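Local coordinates for RagB/SusD family nutrient uptake outer membrane protein (PDB 7KV2), which probably binds beta-glucan chains at the outer membrane surface of a human gut bacterium as part of their capture and uptake, at residues 110-115 / 164-169; 239-244 / 418-423; 297-302 / 398-403; 327-332 / 338-343. All coordinates share one frame; numbering follows the deposited sequence.

Interaction 1 (110-115 / 164-169); sequences GLWKCA and NVPYFD
The carbonyl O of Pro166, whose ring rests against Trp112, takes a hydrogen bond from the hydroxyl of Tyr116 one helical turn further on, tying the loop to the same helix that carries the indole. The contact itself is apolar. Trp112 leaves helix 110-130 with CG anti to the backbone N (chi1 176°), which sends the six-membered half of the ring out to the loop. There Trp112 CH2 lies 3.9 Å from Pro166 CD, and Trp112 CZ3 is 3.9 Å from Val165 CG1. Both partners come obliquely to the ring; the proline crosses the indole at about a right angle, while valine and indole slide past each other in opposite directions. Helix 110-130 and helix 137-162, whose exit loop supplies Val165 and Pro166, belong to the helical, tetratricopeptide-like part of the SusD fold, where the loop is laid back across the first turn of the earlier helix. A long indole suits this place because the backbones stand well apart, the CA atoms of Trp112 and Val165 being 10.0 Å from each other. Val165 also touches Leu186 of helix 183-200, its short branches fitting between two helices, and Pro166 offers a rigid CD without any amide hydrogen to satisfy.

Interaction 2 (239-244 / 418-423); sequences TALKYM and RGAGQG
Leu241 points from helix 237-249 into the loop 418-423, and one methyl does nearly all the touching. Its CG stands anti to the backbone N (chi1 175°), and with chi2 at 58° CD2 is the branch that continues the extended line of the chain. Leu241 CD2 therefore reaches the loop, 3.7 Å from Gly421 CA and 4.1 Å from Ala420 CB. The backbones are close here, the CA atoms of Leu241 and Ala420 being 6.8 Å apart, so small residues are needed opposite the leucine: a methyl fits at Ala420, whereas a beta carbon on Gly421 would run into CD2. Leu241 also packs on Ile416 of helix 405-417, and the carbonyl O of Ala420 is bonded to Ser238 OG, a polar tie beside the apolar contact. Beyond it, Gln422 turns its amide back along its own chain. Gly423 N reaches Gln422 OE1 at 3.3 Å, coming from the side of the C=O bond at an angle of 99°. On the approach to the loop, Arg418 is in a salt bridge with Glu414. The glycine-rich segment owes its path to the way helix 405-417 ends: Gly419, with positive phi, is the C-prime residue of a Schellman motif in which Ala420 N bonds to Leu415 O and Gly419 N to Ile416 O.

Interaction 3 (297-302 / 398-403); sequences TALPTL and NNLRIY
Thr297 and Pro300 each set a carbon against an oxygen of Asn398. The methyl CG2 of Thr297 lies 3.4 Å from the carbonyl O of Asn398, and Pro300 CG lies 3.5 Å from the amide oxygen OD1 of Asn398, ring and amide sliding past each other in opposite directions. Leu299 CD2 and Leu400 CD1 approach loosely at 4.4 Å, both also packing against helix 70-75. The next shell sets these groups in place. Thr297 OG1, anti to its own N (chi1 175°), receives the N-H of Leu299 at 3.0 Å in a nearly straight capping bond of 168°, and the same hydroxyl is bonded to Asp61 OD2, which also holds Ala298 N. A valine in place of this threonine would probably leave Leu299 N without its cap and Asp61 with one partner fewer, the start of helix 299-303 less firmly fixed. Across the contact, Arg401 NH1 donates to Asn399 O at 2.8 Å, the oxygen lying in the guanidinium plane; where strand 400-404 pairs with 273-277, a classic beta bulge sets Ile402 and Tyr403 opposite the single Phe275. Chemically, the segments meet through van der Waals contact, without hydrogen bonds, carbon against oxygen and methyl against methyl.

Interaction 4 (327-332 / 338-343); sequences ETYERY and RRNATC
Tyr332, just past helix 326-331, and Arg339 on helix 337-342 have the nearest CA atoms of the two segments, 5.8 Å apart across a turn of only five residues that folds 338-343 back beside 327-332. Arg339 lies between two tyrosines. Its CA sits over the face of Tyr332, 3.9 Å from the ring centroid. The side chain runs out extended through chi1 (-177°) and chi2, which puts Arg339 CD over the face of Tyr329, 3.8 Å from the centroid, in a CH-pi contact; the bend at chi3 (76°) then turns the guanidinium over the ring's hydroxyl end. Ring and guanidinium planes are only 17° apart, and Tyr329 OH stands above the flat group, 3.3 Å from Arg339 CZ. At the guanidinium edge a water, 3.0 Å from Arg339 NH1, donates to Tyr329 O and to Tyr332 O, bridging the two carbonyls to the arginine; NH1 also bonds Asn334. A leucine at this position would probably leave the water without its arginine partner and the face of Tyr329 less well covered. Cys343 CB lies at the edge of the Tyr329 ring, 3.9 Å from Tyr329 CD1, where a small side chain suffices. Around the pair, Tyr332 OH bonds Leu455 O and Arg338 makes salt bridges to Glu452 and Glu456, anchoring both on helix 446-456, while Tyr329 stacks with Phe373, from the strand 373-375 that pairs with strand 343-345.

In the fold
Interaction 1 joins helical elements of the N-terminal part of the chain, whereas interactions 3 and 4 lie in its later, SusD-family part. Interaction 3 is the most central, about 9 Å from the chain centre, and interactions 1 and 4 lie on opposite sides of that centre, about 35 Å apart between contact centres. Along the chain, interaction 4 is nested within the loop closed by interaction 3, and both within that closed by interaction 2. Strand 400-404 of interaction 3 runs directly into helix 405-417, which is followed by the loop of interaction 2. Tyr405, where the helix begins, helps bind sodium with Ile248, Ser250 and Tyr253; the Leu241 side chain is about 13 Å from that ion.

Interaction 1 (110-115 / 164-169)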
loop_
_atom_site.group_PDB
_atom_site.type_symbol
_atom_site.label_atom_id
_atom_site.label_comp_id
_atom_site.label_asym_id
_atom_site.label_seq_id
_atom_site.Cartn_x
_atom_site.Cartn_y
_atom_site.Cartn_z
ATOM N N GLY A 110 -1.635 -15.262 3.014
ATOM C CA GLY A 110 -2.516 -14.386 3.823
ATOM C C GLY A 110 -3.225 -13.349 2.963
ATOM O O GLY A 110 -4.458 -13.151 3.092
ATOM N N LEU A 111 -2.493 -12.712 2.065
ATOM C CA LEU A 111 -3.017 -11.568 1.294
ATOM C C LEU A 111 -4.104 -12.083 0.355
ATOM O O LEU A 111 -5.098 -11.425 0.159
ATOM C CB LEU A 111 -1.862 -10.905 0.521
ATOM C CG LEU A 111 -2.261 -9.773 -0.425
ATOM C CD1 LEU A 111 -2.888 -8.624 0.342
ATOM C CD2 LEU A 111 -1.059 -9.268 -1.212
ATOM N N TRP A 112 -3.870 -13.243 -0.250
ATOM C CA TRP A 112 -4.864 -13.919 -1.119
ATOM C C TRP A 112 -6.171 -14.114 -0.325
ATOM O O TRP A 112 -7.214 -13.721 -0.801
ATOM C CB TRP A 112 -4.231 -15.231 -1.589
ATOM C CG TRP A 112 -5.153 -16.085 -2.409
ATOM C CD1 TRP A 112 -6.256 -16.780 -1.982
ATOM C CD2 TRP A 112 -5.037 -16.323 -3.814
ATOM N NE1 TRP A 112 -6.844 -17.422 -3.049
ATOM C CE2 TRP A 112 -6.127 -17.156 -4.183
ATOM C CE3 TRP A 112 -4.138 -15.912 -4.805
ATOM C CZ2 TRP A 112 -6.300 -17.597 -5.493
ATOM C CZ3 TRP A 112 -4.328 -16.332 -6.103
ATOM C CH2 TRP A 112 -5.396 -17.175 -6.434
ATOM N N LYS A 113 -6.087 -14.659 0.873
ATOM C CA LYS A 113 -7.253 -14.992 1.721
ATOM C C LYS A 113 -7.937 -13.695 2.155
ATOM O O LYS A 113 -9.163 -13.651 2.138
ATOM C CB LYS A 113 -6.842 -15.817 2.933
ATOM C CG LYS A 113 -6.391 -17.238 2.609
ATOM C CD LYS A 113 -5.839 -17.965 3.813
ATOM C CE LYS A 113 -5.236 -19.324 3.478
ATOM N NZ LYS A 113 -4.582 -19.943 4.662
ATOM N N CYS A 114 -7.169 -12.631 2.436
ATOM C CA CYS A 114 -7.769 -11.319 2.782
ATOM C C CYS A 114 -8.515 -10.736 1.590
ATOM O O CYS A 114 -9.633 -10.195 1.789
ATOM C CB CYS A 114 -6.718 -10.336 3.298
ATOM S SG CYS A 114 -5.901 -10.855 4.809
ATOM N N ALA A 115 -7.952 -10.797 0.382
ATOM C CA ALA A 115 -8.552 -10.209 -0.824
ATOM C C ALA A 115 -9.893 -10.888 -1.081
ATOM O O ALA A 115 -10.922 -10.177 -1.310
ATOM C CB ALA A 115 -7.634 -10.393 -1.990
ATOM N N ASN A 164 -3.748 -13.736 -13.108
ATOM C CA ASN A 164 -4.736 -14.686 -13.717
ATOM C C ASN A 164 -5.429 -15.471 -12.605
ATOM O O ASN A 164 -4.894 -16.533 -12.212
ATOM C CB ASN A 164 -4.032 -15.635 -14.702
ATOM C CG ASN A 164 -3.158 -14.933 -15.705
ATOM O OD1 ASN A 164 -3.617 -14.222 -16.583
ATOM N ND2 ASN A 164 -1.862 -15.120 -15.581
ATOM N N VAL A 165 -6.526 -14.957 -12.034
ATOM C CA VAL A 165 -7.061 -15.436 -10.717
ATOM C C VAL A 165 -8.570 -15.634 -10.823
ATOM O O VAL A 165 -9.170 -15.096 -11.747
ATOM C CB VAL A 165 -6.729 -14.437 -9.586
ATOM C CG1 VAL A 165 -5.232 -14.398 -9.361
ATOM C CG2 VAL A 165 -7.293 -13.076 -9.886
ATOM N N PRO A 166 -9.190 -16.376 -9.878
ATOM C CA PRO A 166 -10.639 -16.586 -9.864
ATOM C C PRO A 166 -11.418 -15.268 -9.780
ATOM O O PRO A 166 -10.968 -14.355 -9.054
ATOM C CB PRO A 166 -10.917 -17.398 -8.601
ATOM C CG PRO A 166 -9.600 -17.966 -8.169
ATOM C CD PRO A 166 -8.530 -17.091 -8.784
ATOM N N TYR A 167 -12.549 -15.171 -10.491
ATOM C CA TYR A 167 -13.440 -13.985 -10.465
ATOM C C TYR A 167 -14.864 -14.441 -10.145
ATOM O O TYR A 167 -15.298 -15.508 -10.640
ATOM C CB TYR A 167 -13.375 -13.170 -11.760
ATOM C CG TYR A 167 -14.260 -11.951 -11.700
ATOM C CD1 TYR A 167 -13.804 -10.779 -11.109
ATOM C CD2 TYR A 167 -15.585 -11.978 -12.139
ATOM C CE1 TYR A 167 -14.615 -9.662 -10.990
ATOM C CE2 TYR A 167 -16.409 -10.862 -12.029
ATOM C CZ TYR A 167 -15.922 -9.699 -11.443
ATOM O OH TYR A 167 -16.682 -8.572 -11.293
ATOM N N PHE A 168 -15.551 -13.692 -9.289
ATOM C CA PHE A 168 -16.983 -13.916 -8.958
ATOM C C PHE A 168 -17.590 -12.610 -8.418
ATOM O O PHE A 168 -16.885 -11.839 -7.717
ATOM C CB PHE A 168 -17.127 -15.137 -8.043
ATOM C CG PHE A 168 -16.387 -15.131 -6.722
ATOM C CD1 PHE A 168 -15.063 -15.536 -6.640
ATOM C CD2 PHE A 168 -17.046 -14.832 -5.535
ATOM C CE1 PHE A 168 -14.403 -15.568 -5.419
ATOM C CE2 PHE A 168 -16.388 -14.869 -4.309
ATOM C CZ PHE A 168 -15.058 -15.222 -4.253
ATOM N N ASP A 169 -18.855 -12.333 -8.768
ATOM C CA ASP A 169 -19.653 -11.198 -8.209
ATOM C C ASP A 169 -20.864 -11.713 -7.404
ATOM O O ASP A 169 -21.673 -10.864 -6.987
ATOM C CB ASP A 169 -20.055 -10.203 -9.302
ATOM C CG ASP A 169 -20.797 -10.826 -10.462
ATOM O OD1 ASP A 169 -21.421 -11.892 -10.257
ATOM O OD2 ASP A 169 -20.725 -10.250 -11.561
#

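Interaction 2 (239-244 / 418-423)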
loop_
_atom_site.group_PDB
_atom_site.type_symbol
_atom_site.label_atom_id
_atom_site.label_comp_id
_atom_site.label_asym_id
_atom_site.label_seq_id
_atom_site.Cartn_x
_atom_site.Cartn_y
_atom_site.Cartn_z
ATOM N N THR A 239 -9.412 10.126 -19.794
ATOM C CA THR A 239 -10.403 10.040 -18.677
ATOM C C THR A 239 -9.671 10.067 -17.318
ATOM O O THR A 239 -10.028 10.876 -16.439
ATOM C CB THR A 239 -11.282 8.806 -18.834
ATOM O OG1 THR A 239 -11.924 8.953 -20.100
ATOM C CG2 THR A 239 -12.312 8.658 -17.737
ATOM N N ALA A 240 -8.640 9.243 -17.178
ATOM C CA ALA A 240 -7.827 9.207 -15.944
ATOM C C ALA A 240 -7.258 10.601 -15.683
ATOM O O ALA A 240 -7.348 11.062 -14.515
ATOM C CB ALA A 240 -6.766 8.156 -16.048
ATOM N N LEU A 241 -6.797 11.312 -16.728
ATOM C CA LEU A 241 -6.248 12.670 -16.561
ATOM C C LEU A 241 -7.355 13.619 -16.101
ATOM O O LEU A 241 -7.120 14.375 -15.160
ATOM C CB LEU A 241 -5.592 13.155 -17.857
ATOM C CG LEU A 241 -5.102 14.595 -17.826
ATOM C CD1 LEU A 241 -4.080 14.829 -16.697
ATOM C CD2 LEU A 241 -4.492 14.968 -19.154
ATOM N N LYS A 242 -8.507 13.618 -16.777
ATOM C CA LYS A 242 -9.669 14.452 -16.368
ATOM C C LYS A 242 -9.993 14.226 -14.865
ATOM O O LYS A 242 -10.228 15.206 -14.139
ATOM C CB LYS A 242 -10.819 14.113 -17.317
ATOM C CG LYS A 242 -12.211 14.516 -16.881
ATOM C CD LYS A 242 -13.249 13.998 -17.891
ATOM C CE LYS A 242 -14.573 13.611 -17.282
ATOM N NZ LYS A 242 -15.486 14.773 -17.255
ATOM N N TYR A 243 -9.959 12.989 -14.389
ATOM C CA TYR A 243 -10.227 12.648 -12.953
ATOM C C TYR A 243 -9.147 13.231 -12.039
ATOM O O TYR A 243 -9.494 13.802 -10.966
ATOM C CB TYR A 243 -10.394 11.142 -12.780
ATOM C CG TYR A 243 -11.596 10.568 -13.472
ATOM C CD1 TYR A 243 -12.700 11.345 -13.817
ATOM C CD2 TYR A 243 -11.650 9.220 -13.732
ATOM C CE1 TYR A 243 -13.825 10.783 -14.407
ATOM C CE2 TYR A 243 -12.757 8.649 -14.335
ATOM C CZ TYR A 243 -13.835 9.434 -14.692
ATOM O OH TYR A 243 -14.900 8.814 -15.270
ATOM N N MET A 244 -7.876 13.105 -12.416
ATOM C CA MET A 244 -6.772 13.725 -11.648
ATOM C C MET A 244 -7.003 15.242 -11.589
ATOM O O MET A 244 -6.876 15.860 -10.505
ATOM C CB MET A 244 -5.417 13.385 -12.280
ATOM C CG MET A 244 -5.078 11.893 -12.300
ATOM S SD MET A 244 -5.159 11.057 -10.660
ATOM C CE MET A 244 -6.865 10.505 -10.657
ATOM N N ARG A 418 2.377 11.795 -21.555
ATOM C CA ARG A 418 2.119 10.623 -22.434
ATOM C C ARG A 418 1.104 11.013 -23.528
ATOM O O ARG A 418 0.693 10.118 -24.263
ATOM C CB ARG A 418 1.575 9.413 -21.670
ATOM C CG ARG A 418 2.580 8.731 -20.759
ATOM C CD ARG A 418 2.071 7.411 -20.211
ATOM N NE ARG A 418 3.064 6.822 -19.330
ATOM C CZ ARG A 418 4.155 6.177 -19.707
ATOM N NH1 ARG A 418 4.455 6.002 -20.988
ATOM N NH2 ARG A 418 4.975 5.718 -18.785
ATOM N N GLY A 419 0.711 12.281 -23.615
ATOM C CA GLY A 419 -0.176 12.791 -24.674
ATOM C C GLY A 419 -1.645 12.562 -24.363
ATOM O O GLY A 419 -2.431 12.553 -25.303
ATOM N N ALA A 420 -2.041 12.447 -23.089
ATOM C CA ALA A 420 -3.455 12.206 -22.707
ATOM C C ALA A 420 -4.257 13.502 -22.818
ATOM O O ALA A 420 -5.493 13.409 -22.845
ATOM C CB ALA A 420 -3.573 11.632 -21.316
ATOM N N GLY A 421 -3.596 14.654 -22.873
ATOM C CA GLY A 421 -4.253 15.953 -22.707
ATOM C C GLY A 421 -3.251 17.056 -22.494
ATOM O O GLY A 421 -2.069 16.775 -22.230
ATOM N N GLN A 422 -3.685 18.294 -22.649
ATOM C CA GLN A 422 -2.809 19.432 -22.318
ATOM C C GLN A 422 -3.014 19.769 -20.838
ATOM O O GLN A 422 -4.097 19.508 -20.320
ATOM C CB GLN A 422 -3.062 20.627 -23.236
ATOM C CG GLN A 422 -1.875 21.589 -23.250
ATOM C CD GLN A 422 -0.557 20.901 -23.532
ATOM O OE1 GLN A 422 0.191 20.503 -22.621
ATOM N NE2 GLN A 422 -0.267 20.742 -24.816
ATOM N N GLY A 423 -2.008 20.358 -20.207
ATOM C CA GLY A 423 -2.041 20.702 -18.776
ATOM C C GLY A 423 -0.642 21.012 -18.325
ATOM O O GLY A 423 0.269 20.743 -19.130
#

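Interaction 3 (297-302 / 398-403)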
loop_
_atom_site.group_PDB
_atom_site.type_symbol
_atom_site.label_atom_id
_atom_site.label_comp_id
_atom_site.label_asym_id
_atom_site.label_seq_id
_atom_site.Cartn_x
_atom_site.Cartn_y
_atom_site.Cartn_z
ATOM N N THR A 297 -1.974 -1.994 13.877
ATOM C CA THR A 297 -1.213 -2.653 12.803
ATOM C C THR A 297 0.023 -3.285 13.406
ATOM O O THR A 297 0.584 -2.761 14.358
ATOM C CB THR A 297 -0.865 -1.678 11.662
ATOM O OG1 THR A 297 -0.049 -2.353 10.734
ATOM C CG2 THR A 297 -0.123 -0.442 12.098
ATOM N N ALA A 298 0.471 -4.367 12.805
ATOM C CA ALA A 298 1.740 -5.020 13.147
ATOM C C ALA A 298 2.901 -4.334 12.436
ATOM O O ALA A 298 4.048 -4.666 12.770
ATOM C CB ALA A 298 1.670 -6.474 12.705
ATOM N N LEU A 299 2.638 -3.470 11.443
ATOM C CA LEU A 299 3.717 -3.037 10.489
ATOM C C LEU A 299 4.925 -2.488 11.248
ATOM O O LEU A 299 6.054 -2.907 10.968
ATOM C CB LEU A 299 3.165 -2.099 9.415
ATOM C CG LEU A 299 4.196 -1.479 8.481
ATOM C CD1 LEU A 299 4.941 -2.532 7.687
ATOM C CD2 LEU A 299 3.605 -0.465 7.528
ATOM N N PRO A 300 4.768 -1.543 12.205
ATOM C CA PRO A 300 5.925 -0.976 12.911
ATOM C C PRO A 300 6.734 -2.041 13.658
ATOM O O PRO A 300 7.923 -1.916 13.704
ATOM C CB PRO A 300 5.315 0.093 13.817
ATOM C CG PRO A 300 4.047 0.476 13.105
ATOM C CD PRO A 300 3.533 -0.842 12.571
ATOM N N THR A 301 6.095 -3.059 14.218
ATOM C CA THR A 301 6.829 -4.153 14.908
ATOM C C THR A 301 7.703 -4.853 13.857
ATOM O O THR A 301 8.877 -5.175 14.141
ATOM C CB THR A 301 5.883 -5.127 15.617
ATOM O OG1 THR A 301 5.213 -4.442 16.696
ATOM C CG2 THR A 301 6.657 -6.310 16.167
ATOM N N LEU A 302 7.167 -5.119 12.673
ATOM C CA LEU A 302 7.905 -5.890 11.621
ATOM C C LEU A 302 9.216 -5.198 11.244
ATOM O O LEU A 302 10.247 -5.907 11.217
ATOM C CB LEU A 302 7.029 -6.048 10.383
ATOM C CG LEU A 302 5.846 -6.988 10.585
ATOM C CD1 LEU A 302 4.869 -6.933 9.430
ATOM C CD2 LEU A 302 6.329 -8.412 10.778
ATOM N N ASN A 398 -0.530 3.532 13.591
ATOM C CA ASN A 398 -0.163 4.111 12.263
ATOM C C ASN A 398 -1.151 3.703 11.171
ATOM O O ASN A 398 -1.126 2.525 10.690
ATOM C CB ASN A 398 1.239 3.694 11.810
ATOM C CG ASN A 398 2.308 3.982 12.828
ATOM O OD1 ASN A 398 2.287 3.408 13.930
ATOM N ND2 ASN A 398 3.216 4.881 12.459
ATOM N N ASN A 399 -1.970 4.618 10.673
ATOM C CA ASN A 399 -2.753 4.299 9.460
ATOM C C ASN A 399 -1.830 3.970 8.269
ATOM O O ASN A 399 -0.717 4.508 8.151
ATOM C CB ASN A 399 -3.644 5.476 9.054
ATOM C CG ASN A 399 -4.815 5.730 9.973
ATOM O OD1 ASN A 399 -4.982 5.070 11.014
ATOM N ND2 ASN A 399 -5.620 6.711 9.576
ATOM N N LEU A 400 -2.274 3.102 7.364
ATOM C CA LEU A 400 -1.522 2.802 6.114
ATOM C C LEU A 400 -1.990 3.799 5.064
ATOM O O LEU A 400 -3.174 3.758 4.679
ATOM C CB LEU A 400 -1.709 1.333 5.695
ATOM C CG LEU A 400 -0.898 0.983 4.463
ATOM C CD1 LEU A 400 0.599 1.061 4.743
ATOM C CD2 LEU A 400 -1.296 -0.401 3.943
ATOM N N ARG A 401 -1.100 4.716 4.649
ATOM C CA ARG A 401 -1.473 5.700 3.600
ATOM C C ARG A 401 -1.556 4.972 2.246
ATOM O O ARG A 401 -0.583 4.376 1.820
ATOM C CB ARG A 401 -0.472 6.845 3.579
ATOM C CG ARG A 401 -0.699 7.882 4.678
ATOM C CD ARG A 401 -0.431 7.349 6.085
ATOM N NE ARG A 401 -0.296 8.481 7.017
ATOM C CZ ARG A 401 -0.150 8.363 8.335
ATOM N NH1 ARG A 401 -0.153 7.174 8.914
ATOM N NH2 ARG A 401 -0.036 9.451 9.067
ATOM N N ILE A 402 -2.672 5.038 1.551
ATOM C CA ILE A 402 -2.861 4.360 0.240
ATOM C C ILE A 402 -2.676 5.372 -0.901
ATOM O O ILE A 402 -1.763 5.165 -1.717
ATOM C CB ILE A 402 -4.244 3.661 0.199
ATOM C CG1 ILE A 402 -4.430 2.673 1.356
ATOM C CG2 ILE A 402 -4.450 3.002 -1.150
ATOM C CD1 ILE A 402 -3.351 1.589 1.416
ATOM N N TYR A 403 -3.462 6.470 -0.898
ATOM C CA TYR A 403 -3.427 7.532 -1.938
ATOM C C TYR A 403 -3.194 8.892 -1.287
ATOM O O TYR A 403 -3.959 9.304 -0.352
ATOM C CB TYR A 403 -4.710 7.588 -2.758
ATOM C CG TYR A 403 -4.970 6.315 -3.491
ATOM C CD1 TYR A 403 -4.027 5.785 -4.364
ATOM C CD2 TYR A 403 -6.205 5.685 -3.393
ATOM C CE1 TYR A 403 -4.272 4.604 -5.068
ATOM C CE2 TYR A 403 -6.458 4.529 -4.112
ATOM C CZ TYR A 403 -5.507 4.003 -4.971
ATOM O OH TYR A 403 -5.780 2.812 -5.599
#

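Interaction 4 (327-332 / 338-343)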
loop_
_atom_site.group_PDB
_atom_site.type_symbol
_atom_site.label_atom_id
_atom_site.label_comp_id
_atom_site.label_asym_id
_atom_site.label_seq_id
_atom_site.Cartn_x
_atom_site.Cartn_y
_atom_site.Cartn_z
ATOM N N GLU A 327 21.812 2.561 -0.437
ATOM C CA GLU A 327 21.687 3.249 -1.743
ATOM C C GLU A 327 20.443 4.147 -1.764
ATOM O O GLU A 327 20.451 5.155 -2.483
ATOM C CB GLU A 327 21.665 2.231 -2.881
ATOM C CG GLU A 327 22.994 1.464 -2.999
ATOM C CD GLU A 327 23.339 0.462 -1.889
ATOM O OE1 GLU A 327 22.429 -0.101 -1.243
ATOM O OE2 GLU A 327 24.521 0.183 -1.706
ATOM N N THR A 328 19.398 3.798 -1.010
ATOM C CA THR A 328 18.168 4.622 -0.924
ATOM C C THR A 328 18.517 5.931 -0.234
ATOM O O THR A 328 18.234 7.005 -0.767
ATOM C CB THR A 328 17.048 3.848 -0.207
ATOM O OG1 THR A 328 16.705 2.722 -1.014
ATOM C CG2 THR A 328 15.842 4.700 0.037
ATOM N N TYR A 329 19.232 5.855 0.854
ATOM C CA TYR A 329 19.655 7.094 1.555
ATOM C C TYR A 329 20.532 7.978 0.642
ATOM O O TYR A 329 20.327 9.248 0.591
ATOM C CB TYR A 329 20.405 6.730 2.817
ATOM C CG TYR A 329 20.957 7.927 3.541
ATOM C CD1 TYR A 329 20.207 8.601 4.482
ATOM C CD2 TYR A 329 22.268 8.332 3.329
ATOM C CE1 TYR A 329 20.756 9.656 5.200
ATOM C CE2 TYR A 329 22.813 9.408 4.014
ATOM C CZ TYR A 329 22.053 10.075 4.953
ATOM O OH TYR A 329 22.623 11.133 5.626
ATOM N N GLU A 330 21.467 7.354 -0.069
ATOM C CA GLU A 330 22.458 8.057 -0.937
ATOM C C GLU A 330 21.834 8.661 -2.193
ATOM O O GLU A 330 22.464 9.548 -2.737
ATOM C CB GLU A 330 23.563 7.091 -1.374
ATOM C CG GLU A 330 24.390 6.631 -0.216
ATOM C CD GLU A 330 25.501 5.651 -0.579
ATOM O OE1 GLU A 330 25.357 4.915 -1.598
ATOM O OE2 GLU A 330 26.459 5.587 0.227
ATOM N N ARG A 331 20.634 8.259 -2.636
ATOM C CA ARG A 331 20.067 8.784 -3.908
ATOM C C ARG A 331 19.475 10.177 -3.667
ATOM O O ARG A 331 19.351 10.929 -4.658
ATOM C CB ARG A 331 19.133 7.760 -4.567
ATOM C CG ARG A 331 17.636 7.902 -4.329
ATOM C CD ARG A 331 16.782 7.002 -5.248
ATOM N NE ARG A 331 17.252 5.602 -5.214
ATOM C CZ ARG A 331 16.720 4.623 -4.455
ATOM N NH1 ARG A 331 15.700 4.864 -3.645
ATOM N NH2 ARG A 331 17.215 3.397 -4.510
ATOM N N TYR A 332 19.224 10.569 -2.413
ATOM C CA TYR A 332 18.670 11.892 -2.033
ATOM C C TYR A 332 19.745 12.977 -1.980
ATOM O O TYR A 332 20.824 12.745 -1.425
ATOM C CB TYR A 332 17.984 11.844 -0.655
ATOM C CG TYR A 332 16.697 11.058 -0.672
ATOM C CD1 TYR A 332 15.520 11.598 -1.187
ATOM C CD2 TYR A 332 16.684 9.716 -0.296
ATOM C CE1 TYR A 332 14.337 10.849 -1.239
ATOM C CE2 TYR A 332 15.511 8.984 -0.322
ATOM C CZ TYR A 332 14.331 9.531 -0.826
ATOM O OH TYR A 332 13.183 8.755 -0.925
ATOM N N ARG A 338 12.668 14.505 2.255
ATOM C CA ARG A 338 12.213 13.089 2.169
ATOM C C ARG A 338 13.318 12.137 2.632
ATOM O O ARG A 338 12.994 10.990 2.994
ATOM C CB ARG A 338 11.734 12.743 0.773
ATOM C CG ARG A 338 10.574 13.614 0.342
ATOM C CD ARG A 338 10.176 13.322 -1.070
ATOM N NE ARG A 338 11.186 13.840 -2.016
ATOM C CZ ARG A 338 10.963 14.093 -3.303
ATOM N NH1 ARG A 338 9.774 13.869 -3.855
ATOM N NH2 ARG A 338 11.954 14.605 -4.035
ATOM N N ARG A 339 14.582 12.538 2.573
ATOM C CA ARG A 339 15.680 11.610 2.883
ATOM C C ARG A 339 15.513 11.194 4.348
ATOM O O ARG A 339 15.455 9.985 4.616
ATOM C CB ARG A 339 17.061 12.233 2.693
ATOM C CG ARG A 339 18.180 11.240 2.937
ATOM C CD ARG A 339 19.543 11.851 2.667
ATOM N NE ARG A 339 19.871 12.734 3.789
ATOM C CZ ARG A 339 20.986 13.433 3.871
ATOM N NH1 ARG A 339 21.878 13.336 2.909
ATOM N NH2 ARG A 339 21.224 14.201 4.926
ATOM N N ASN A 340 15.476 12.144 5.281
ATOM C CA ASN A 340 15.374 11.770 6.715
ATOM C C ASN A 340 13.963 11.305 7.081
ATOM O O ASN A 340 13.857 10.466 8.027
ATOM C CB ASN A 340 15.938 12.860 7.627
ATOM C CG ASN A 340 17.407 13.098 7.356
ATOM O OD1 ASN A 340 18.023 12.429 6.522
ATOM N ND2 ASN A 340 17.953 14.113 7.997
ATOM N N ALA A 341 12.932 11.699 6.323
ATOM C CA ALA A 341 11.555 11.269 6.612
ATOM C C ALA A 341 11.375 9.811 6.160
ATOM O O ALA A 341 10.393 9.177 6.582
ATOM C CB ALA A 341 10.555 12.128 5.914
ATOM N N THR A 342 12.243 9.366 5.256
ATOM C CA THR A 342 12.218 7.984 4.693
ATOM C C THR A 342 13.193 7.107 5.469
ATOM O O THR A 342 12.842 5.922 5.761
ATOM C CB THR A 342 12.532 7.969 3.191
ATOM O OG1 THR A 342 11.524 8.744 2.527
ATOM C CG2 THR A 342 12.624 6.574 2.621
ATOM N N CYS A 343 14.402 7.599 5.713
ATOM C CA CYS A 343 15.561 6.780 6.171
ATOM C C CYS A 343 15.946 7.251 7.574
ATOM O O CYS A 343 16.524 8.313 7.697
ATOM C CB CYS A 343 16.749 6.959 5.235
ATOM S SG CYS A 343 16.398 6.808 3.474
HETATM O O HOH W 1 21.953 11.413 0.620
#